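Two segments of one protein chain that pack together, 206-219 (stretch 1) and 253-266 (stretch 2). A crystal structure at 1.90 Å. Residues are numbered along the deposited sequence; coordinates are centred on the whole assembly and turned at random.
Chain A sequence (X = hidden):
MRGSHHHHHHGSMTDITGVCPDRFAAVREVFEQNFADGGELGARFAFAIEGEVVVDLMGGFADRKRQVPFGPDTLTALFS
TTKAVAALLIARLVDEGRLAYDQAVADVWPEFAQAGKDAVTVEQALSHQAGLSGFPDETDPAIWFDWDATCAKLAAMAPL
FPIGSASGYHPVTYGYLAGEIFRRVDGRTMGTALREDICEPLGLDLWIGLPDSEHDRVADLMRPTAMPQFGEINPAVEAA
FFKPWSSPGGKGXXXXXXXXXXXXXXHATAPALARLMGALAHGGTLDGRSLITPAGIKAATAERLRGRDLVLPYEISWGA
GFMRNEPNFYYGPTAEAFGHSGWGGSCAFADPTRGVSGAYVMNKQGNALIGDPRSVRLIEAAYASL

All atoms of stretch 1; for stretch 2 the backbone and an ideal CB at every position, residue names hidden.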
# COMPACT_ATOMS: atom_id res chain seq x y z
N LEU A 206 -11.34 -6.62 2.56
CA LEU A 206 -9.91 -6.34 2.51
C LEU A 206 -9.18 -7.42 3.29
O LEU A 206 -9.61 -7.77 4.40
CB LEU A 206 -9.61 -4.94 3.08
CG LEU A 206 -8.16 -4.70 3.53
CD1 LEU A 206 -7.19 -4.63 2.33
CD2 LEU A 206 -8.04 -3.46 4.43
N TRP A 207 -8.10 -7.94 2.71
CA TRP A 207 -7.46 -9.15 3.20
C TRP A 207 -5.95 -9.06 3.03
O TRP A 207 -5.46 -8.61 1.99
CB TRP A 207 -7.94 -10.38 2.41
CG TRP A 207 -9.41 -10.52 2.26
CD1 TRP A 207 -10.24 -9.75 1.48
CD2 TRP A 207 -10.25 -11.51 2.87
NE1 TRP A 207 -11.54 -10.18 1.60
CE2 TRP A 207 -11.57 -11.26 2.44
CE3 TRP A 207 -10.00 -12.58 3.75
CZ2 TRP A 207 -12.65 -12.04 2.85
CZ3 TRP A 207 -11.08 -13.35 4.16
CH2 TRP A 207 -12.38 -13.08 3.70
N ILE A 208 -5.22 -9.53 4.03
CA ILE A 208 -3.80 -9.86 3.86
C ILE A 208 -3.67 -11.33 4.25
O ILE A 208 -3.86 -11.68 5.42
CB ILE A 208 -2.88 -8.97 4.69
CG1 ILE A 208 -3.02 -7.50 4.26
CG2 ILE A 208 -1.43 -9.43 4.54
CD1 ILE A 208 -2.16 -6.52 5.10
N GLY A 209 -3.39 -12.18 3.26
CA GLY A 209 -3.58 -13.61 3.41
C GLY A 209 -5.00 -13.99 3.05
O GLY A 209 -5.92 -13.85 3.86
N LEU A 210 -5.20 -14.48 1.82
CA LEU A 210 -6.53 -14.69 1.28
C LEU A 210 -6.87 -16.17 1.26
O LEU A 210 -6.19 -16.93 0.55
CB LEU A 210 -6.60 -14.11 -0.14
CG LEU A 210 -7.98 -14.04 -0.78
CD1 LEU A 210 -8.89 -13.05 -0.05
CD2 LEU A 210 -7.80 -13.65 -2.26
N PRO A 211 -7.89 -16.63 2.00
CA PRO A 211 -8.24 -18.06 1.98
C PRO A 211 -8.69 -18.51 0.59
O PRO A 211 -9.26 -17.74 -0.19
CB PRO A 211 -9.38 -18.17 2.99
CG PRO A 211 -9.28 -16.94 3.84
CD PRO A 211 -8.72 -15.87 2.95
N ASP A 212 -8.45 -19.80 0.31
CA ASP A 212 -8.83 -20.38 -0.98
C ASP A 212 -10.28 -20.10 -1.35
O ASP A 212 -10.59 -19.97 -2.55
CB ASP A 212 -8.62 -21.90 -0.97
CG ASP A 212 -7.17 -22.32 -1.16
OD1 ASP A 212 -6.26 -21.53 -0.86
OD2 ASP A 212 -6.94 -23.47 -1.59
N SER A 213 -11.18 -20.04 -0.37
CA SER A 213 -12.61 -19.85 -0.66
C SER A 213 -12.89 -18.53 -1.37
O SER A 213 -13.96 -18.38 -2.00
CB SER A 213 -13.42 -19.90 0.63
OG SER A 213 -12.97 -18.89 1.51
N GLU A 214 -11.98 -17.57 -1.27
CA GLU A 214 -12.12 -16.27 -1.93
C GLU A 214 -11.42 -16.19 -3.28
O GLU A 214 -11.55 -15.16 -3.96
CB GLU A 214 -11.56 -15.17 -1.02
CG GLU A 214 -12.06 -15.22 0.41
CD GLU A 214 -13.56 -15.39 0.49
OE1 GLU A 214 -14.29 -14.55 -0.08
OE2 GLU A 214 -14.00 -16.38 1.11
N HIS A 215 -10.69 -17.23 -3.69
CA HIS A 215 -9.83 -17.07 -4.86
C HIS A 215 -10.61 -16.92 -6.15
O HIS A 215 -10.13 -16.27 -7.08
CB HIS A 215 -8.86 -18.25 -4.98
CG HIS A 215 -7.77 -18.24 -3.96
ND1 HIS A 215 -6.67 -19.06 -4.03
CD2 HIS A 215 -7.61 -17.50 -2.83
CE1 HIS A 215 -5.89 -18.84 -2.99
NE2 HIS A 215 -6.43 -17.89 -2.25
N ASP A 216 -11.83 -17.48 -6.23
CA ASP A 216 -12.57 -17.44 -7.48
C ASP A 216 -13.05 -16.04 -7.85
O ASP A 216 -13.38 -15.81 -9.02
CB ASP A 216 -13.77 -18.40 -7.45
CG ASP A 216 -13.34 -19.87 -7.49
OD1 ASP A 216 -14.20 -20.75 -7.22
OD2 ASP A 216 -12.15 -20.14 -7.80
N ARG A 217 -13.11 -15.11 -6.90
CA ARG A 217 -13.52 -13.74 -7.23
C ARG A 217 -12.34 -12.79 -7.36
O ARG A 217 -12.54 -11.57 -7.41
CB ARG A 217 -14.54 -13.22 -6.20
CG ARG A 217 -14.02 -13.05 -4.78
CD ARG A 217 -15.21 -13.03 -3.79
NE ARG A 217 -14.81 -12.82 -2.40
CZ ARG A 217 -14.73 -11.63 -1.81
NH1 ARG A 217 -15.01 -10.52 -2.50
NH2 ARG A 217 -14.36 -11.53 -0.54
N VAL A 218 -11.12 -13.32 -7.42
CA VAL A 218 -9.93 -12.51 -7.62
C VAL A 218 -9.76 -12.25 -9.12
O VAL A 218 -9.78 -13.18 -9.93
CB VAL A 218 -8.70 -13.21 -7.04
CG1 VAL A 218 -7.41 -12.48 -7.48
CG2 VAL A 218 -8.79 -13.23 -5.53
N ALA A 219 -9.56 -10.98 -9.48
CA ALA A 219 -9.43 -10.60 -10.88
C ALA A 219 -8.14 -11.12 -11.47
O ALA A 219 -7.11 -11.18 -10.80
CB ALA A 219 -9.47 -9.07 -11.01
N UNK A 253 0.22 -19.16 -7.98
CA UNK A 253 -0.65 -18.02 -7.68
C UNK A 253 -1.45 -18.23 -6.40
O UNK A 253 -1.64 -17.28 -5.62
CB UNK A 253 -1.61 -17.77 -8.85
N UNK A 254 -1.92 -19.46 -6.15
CA UNK A 254 -2.71 -19.74 -4.95
C UNK A 254 -1.89 -19.57 -3.68
O UNK A 254 -2.37 -18.98 -2.70
CB UNK A 254 -3.28 -21.16 -5.01
N UNK A 255 -0.65 -20.07 -3.65
CA UNK A 255 0.15 -19.88 -2.45
C UNK A 255 0.53 -18.41 -2.26
O UNK A 255 0.54 -17.91 -1.13
CB UNK A 255 1.41 -20.75 -2.51
N UNK A 256 0.81 -17.69 -3.36
CA UNK A 256 1.11 -16.27 -3.24
C UNK A 256 -0.07 -15.50 -2.65
O UNK A 256 0.13 -14.55 -1.89
CB UNK A 256 1.49 -15.69 -4.61
N UNK A 257 -1.30 -15.92 -2.97
CA UNK A 257 -2.47 -15.32 -2.35
C UNK A 257 -2.60 -15.72 -0.88
O UNK A 257 -2.95 -14.89 -0.04
CB UNK A 257 -3.73 -15.72 -3.12
N UNK A 258 -2.32 -16.99 -0.57
CA UNK A 258 -2.62 -17.54 0.76
C UNK A 258 -1.72 -16.95 1.84
O UNK A 258 -2.18 -16.69 2.97
CB UNK A 258 -2.47 -19.06 0.75
N UNK A 259 -0.43 -16.77 1.55
CA UNK A 259 0.52 -16.31 2.56
C UNK A 259 0.30 -14.83 2.84
O UNK A 259 -0.54 -14.19 2.21
CB UNK A 259 1.96 -16.56 2.11
N UNK A 260 1.07 -14.28 3.77
CA UNK A 260 0.99 -12.86 4.10
C UNK A 260 2.26 -12.19 3.61
O UNK A 260 3.36 -12.53 4.06
CB UNK A 260 0.80 -12.64 5.60
N UNK A 261 2.11 -11.24 2.69
CA UNK A 261 3.23 -10.40 2.27
C UNK A 261 2.74 -8.96 2.43
O UNK A 261 2.20 -8.37 1.47
CB UNK A 261 3.68 -10.70 0.84
N UNK A 262 2.86 -8.37 3.62
CA UNK A 262 2.25 -7.04 3.86
C UNK A 262 2.85 -5.91 3.04
O UNK A 262 2.36 -4.77 3.12
CB UNK A 262 2.38 -6.68 5.34
N UNK A 263 3.89 -6.16 2.25
CA UNK A 263 4.36 -5.16 1.30
C UNK A 263 3.70 -5.27 -0.07
O UNK A 263 3.89 -4.36 -0.89
CB UNK A 263 5.88 -5.28 1.14
N UNK A 264 2.95 -6.35 -0.35
CA UNK A 264 2.63 -6.64 -1.75
C UNK A 264 1.40 -7.51 -2.05
O UNK A 264 0.96 -7.53 -3.20
CB UNK A 264 3.85 -7.32 -2.38
N UNK A 265 0.86 -8.29 -1.10
CA UNK A 265 -0.14 -9.27 -1.51
C UNK A 265 -1.49 -9.08 -0.82
O UNK A 265 -2.28 -10.03 -0.74
CB UNK A 265 0.38 -10.68 -1.23
N UNK A 266 -1.79 -7.88 -0.34
CA UNK A 266 -3.15 -7.59 0.05
C UNK A 266 -4.10 -7.71 -1.13
O UNK A 266 -3.72 -7.51 -2.29
CB UNK A 266 -3.24 -6.19 0.66

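At 253 the CB points sideways and reaches nothing of stretch 1; many helix-tolerant residues would serve, and it is Ala253. At 254 the ideal CB already lies 4.0 Å from His215 CE1, so a small side chain is the easy choice, though a longer one could turn outward. Ala254 touches the imidazole lightly. Positions 255 and 256 point away and are left free by stretch 1; they hold Glu255 and Trp256.

Position 257 points straight at stretch 1. Its ideal CB is 3.6 Å from His215 NE2, and beyond it the ring face leads on toward Val218. A long, unbranched chain suits this path: Lys, Met, Gln or Arg. The residue is Arg257, nearly extended after an m first rotamer. Its CD sits over the His215 ring in a CH-pi contact, almost on the ring normal, and Val218 CG1 covers one guanidinium face, 3.7 Å from Arg257 CZ. The backbone contributes too: Leu210 N donates to Arg257 O at 2.9 Å, nearly straight.

At 258 CA-to-CB points away, yet Asp212 OD1 is 4.8 Å from the ideal CB. That carboxylate invites a basic side chain able to bend back, Lys or Arg. Arg258 does so, and its NH1 meets Asp212 OD1 at 2.7 Å in a hydrogen-bonded salt bridge, while its CG lies at the His215 ring edge.

Position 259 leaves helical angles and points away, so its choice is loose; it is Val259. At 260 the ideal CB stands 4.0 Å from Ile208 CG2, beside the Gly209 backbone. An aliphatic stem would suit, with a polar end possible. Glu260 supplies both: CG packs 3.9 Å from Ile208 O, and water 1 lies within hydrogen-bonding distance of both Glu260 OE2 and Ile208 O.

Position 261 points away, and stretch 1 sets little; it is Ile261. At 262, phi of -65° permits proline and the ideal CB is 4.5 Å from Ile208 CD1, favouring a compact apolar group. Pro262 provides it, with CG 4.5 Å from Ile208 CG2. Positions 263 and 264 are out of reach: Ser263 and Ala264.

At 265 the CB points sideways, toward no partner in stretch 1, but backbone groups of the turn nearby favour an amide. Asn265 ND2 donates to Val259 O (2.6 Å) and Trp256 O (2.9 Å), and its OD1 accepts from Ile261 N (2.6 Å), tying the turn together.

At 266 an ideal CB would lie 3.5 Å from Trp207 O and 3.8 Å from Ile208 CG1, so a small residue is favoured. Gly266 brings its CA 3.2 Å from Trp207 O, a CA-H...O contact.

Stretch 2, residues 253-266: AAEWRRVEIPSANG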
# COMPACT_ATOMS: atom_id res chain seq x y z
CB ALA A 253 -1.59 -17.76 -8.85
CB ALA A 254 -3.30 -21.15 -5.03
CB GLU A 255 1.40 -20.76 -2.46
CG GLU A 255 1.86 -21.15 -1.03
CD GLU A 255 3.29 -21.66 -0.96
OE1 GLU A 255 3.87 -21.67 0.16
OE2 GLU A 255 3.83 -22.05 -2.01
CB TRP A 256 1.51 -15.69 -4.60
CG TRP A 256 1.93 -14.25 -4.53
CD1 TRP A 256 3.19 -13.77 -4.26
CD2 TRP A 256 1.10 -13.10 -4.73
NE1 TRP A 256 3.19 -12.39 -4.29
CE2 TRP A 256 1.92 -11.96 -4.58
CE3 TRP A 256 -0.26 -12.93 -5.03
CZ2 TRP A 256 1.42 -10.66 -4.71
CZ3 TRP A 256 -0.75 -11.65 -5.16
CH2 TRP A 256 0.09 -10.53 -5.00
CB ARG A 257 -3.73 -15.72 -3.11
CG ARG A 257 -3.73 -15.18 -4.54
CD ARG A 257 -4.93 -15.66 -5.32
NE ARG A 257 -4.79 -15.28 -6.72
CZ ARG A 257 -5.57 -15.72 -7.70
NH1 ARG A 257 -6.54 -16.59 -7.46
NH2 ARG A 257 -5.36 -15.31 -8.95
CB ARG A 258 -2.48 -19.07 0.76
CG ARG A 258 -3.65 -19.85 0.16
CD ARG A 258 -3.51 -21.37 0.44
NE ARG A 258 -2.52 -22.01 -0.43
CZ ARG A 258 -2.78 -22.54 -1.62
NH1 ARG A 258 -4.02 -22.52 -2.10
NH2 ARG A 258 -1.81 -23.10 -2.34
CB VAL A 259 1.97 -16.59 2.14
CG1 VAL A 259 2.22 -18.10 2.04
CG2 VAL A 259 2.31 -15.89 0.81
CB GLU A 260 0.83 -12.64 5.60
CG GLU A 260 -0.41 -13.26 6.19
CD GLU A 260 -0.64 -12.78 7.61
OE1 GLU A 260 0.02 -11.77 8.01
OE2 GLU A 260 -1.47 -13.39 8.31
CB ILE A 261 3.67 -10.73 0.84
CG1 ILE A 261 4.01 -12.23 0.72
CG2 ILE A 261 4.89 -9.86 0.44
CD1 ILE A 261 4.41 -12.70 -0.67
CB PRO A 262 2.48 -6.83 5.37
CG PRO A 262 2.62 -8.23 5.94
CD PRO A 262 3.38 -8.97 4.86
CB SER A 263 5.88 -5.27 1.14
OG SER A 263 6.27 -6.62 0.94
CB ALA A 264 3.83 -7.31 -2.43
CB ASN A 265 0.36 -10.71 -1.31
CG ASN A 265 0.19 -11.21 0.10
OD1 ASN A 265 0.26 -10.44 1.07
ND2 ASN A 265 -0.04 -12.52 0.24
O HOH W 1 -3.97 -13.83 7.29
O HOH W 2 -3.45 -11.82 0.38
O HOH W 3 -4.80 -12.76 -10.61
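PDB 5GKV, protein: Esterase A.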